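Side-chain contact in ribonuclease T2 (Homo sapiens, PDB 3T0O), which cleaves single-stranded RNA, preferentially between purine and uridine residues, and thereby supplies fragments of microbial RNA that are sensed in innate immunity: residues Thr22-Glu25 against Asp30-Asp33. Numbering follows the deposited sequence.
Sequences TVCE and DCRD
OD2 of Asp-30, the residue just before Cys-31 and its disulfide to Cys-24, is gripped twice: by NE of Arg-83 in a salt bridge and by the backbone N of Asp-75 in a hydrogen bond. The carboxylate thus ties the 3-10 turn at Asp-30 and Cys-31 to another part of the chain, while the cystine ties it back to the end of helix 20-23. In this RNase T2 fold, the covalent bridge closes a short loop between strands 12-18 and 39-45, with six residues between the two cysteines.

The bridge is a left-handed spiral disulfide. SG of Cys-24 and SG of Cys-31 are bonded at 2.0 Å, and the torsion about that bond is -78°. In both residues SG lies anti to the carbonyl carbon and beside the backbone N, with chi1 -84° in Cys-24 and -72° in Cys-31. Both CB atoms head toward the opposite segment, and with these matching rotations the sulfurs meet while the CA atoms of Cys-24 and Cys-31 stay 5.6 Å apart.

Cys-24 is the first residue to leave helical geometry, so the crosslink pins the chain exactly where the helix gives out. Cys-31 is buried and packs against Ser-79. CB of Glu-25 is directed away from the 30-33 segment, and its OE2 makes a salt bridge with NE of Arg-212; its side chain lies about 9 Å from that of His-41, a predicted active-site residue. Across the disulfide, the CB atoms of Cys-24 and Cys-31 come within 3.6 Å, each 3.0 Å from its partner's SG.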
loop_
_atom_site.group_PDB
_atom_site.type_symbol
_atom_site.label_atom_id
_atom_site.label_comp_id
_atom_site.label_asym_id
_atom_site.label_seq_id
_atom_site.Cartn_x
_atom_site.Cartn_y
_atom_site.Cartn_z
ATOM N N THR A 22 3.670 -11.678 -2.123
ATOM C CA THR A 22 4.250 -11.786 -0.786
ATOM C C THR A 22 3.265 -11.776 0.347
ATOM O O THR A 22 3.370 -12.626 1.275
ATOM C CB THR A 22 5.224 -10.672 -0.568
ATOM O OG1 THR A 22 6.251 -10.802 -1.546
ATOM C CG2 THR A 22 5.881 -10.717 0.826
ATOM N N VAL A 23 2.320 -10.861 0.320
ATOM C CA VAL A 23 1.459 -10.680 1.466
ATOM C C VAL A 23 0.249 -11.608 1.540
ATOM O O VAL A 23 -0.354 -11.752 2.637
ATOM C CB VAL A 23 1.062 -9.208 1.682
ATOM C CG1 VAL A 23 2.328 -8.287 1.891
ATOM C CG2 VAL A 23 0.156 -8.686 0.549
ATOM N N CYS A 24 -0.145 -12.141 0.397
ATOM C CA CYS A 24 -1.274 -13.071 0.392
ATOM C C CYS A 24 -1.046 -14.171 1.410
ATOM O O CYS A 24 0.052 -14.742 1.546
ATOM C CB CYS A 24 -1.354 -13.682 -1.011
ATOM S SG CYS A 24 -2.265 -12.630 -2.150
ATOM N N GLU A 25 -2.136 -14.542 2.066
ATOM C CA GLU A 25 -2.069 -15.554 3.146
ATOM C C GLU A 25 -2.821 -16.787 2.847
ATOM O O GLU A 25 -2.595 -17.822 3.470
ATOM C CB GLU A 25 -2.662 -14.937 4.428
ATOM C CG GLU A 25 -1.775 -13.828 4.933
ATOM C CD GLU A 25 -2.094 -13.359 6.375
ATOM O OE1 GLU A 25 -3.019 -13.907 7.004
ATOM O OE2 GLU A 25 -1.438 -12.381 6.794
ATOM N N ASP A 30 -8.998 -12.698 -3.961
ATOM C CA ASP A 30 -8.009 -11.885 -4.659
ATOM C C ASP A 30 -6.596 -12.531 -4.666
ATOM O O ASP A 30 -5.759 -12.177 -5.526
ATOM C CB ASP A 30 -7.960 -10.462 -4.037
ATOM C CG ASP A 30 -9.189 -9.613 -4.384
ATOM O OD1 ASP A 30 -9.761 -9.807 -5.457
ATOM O OD2 ASP A 30 -9.664 -8.853 -3.494
ATOM N N CYS A 31 -6.324 -13.447 -3.734
ATOM C CA CYS A 31 -5.073 -14.154 -3.641
ATOM C C CYS A 31 -5.091 -15.524 -4.310
ATOM O O CYS A 31 -4.080 -16.258 -4.258
ATOM C CB CYS A 31 -4.683 -14.342 -2.128
ATOM S SG CYS A 31 -4.189 -12.780 -1.483
ATOM N N ARG A 32 -6.187 -15.891 -4.968
ATOM C CA ARG A 32 -6.133 -17.174 -5.670
ATOM C C ARG A 32 -5.134 -17.151 -6.812
ATOM O O ARG A 32 -4.356 -18.088 -6.969
ATOM C CB ARG A 32 -7.520 -17.587 -6.062
ATOM C CG ARG A 32 -7.486 -18.907 -6.762
ATOM C CD ARG A 32 -8.848 -19.475 -6.843
ATOM N NE ARG A 32 -9.486 -19.755 -5.547
ATOM C CZ ARG A 32 -9.337 -20.844 -4.805
ATOM N NH1 ARG A 32 -8.501 -21.811 -5.135
ATOM N NH2 ARG A 32 -10.061 -20.954 -3.691
ATOM N N ASP A 33 -5.158 -16.079 -7.590
ATOM C CA ASP A 33 -4.105 -15.763 -8.528
ATOM C C ASP A 33 -3.696 -14.337 -8.168
ATOM O O ASP A 33 -4.341 -13.407 -8.626
ATOM C CB ASP A 33 -4.691 -15.855 -9.965
ATOM C CG ASP A 33 -5.134 -17.297 -10.346
ATOM O OD1 ASP A 33 -4.247 -18.181 -10.484
ATOM O OD2 ASP A 33 -6.366 -17.538 -10.489
#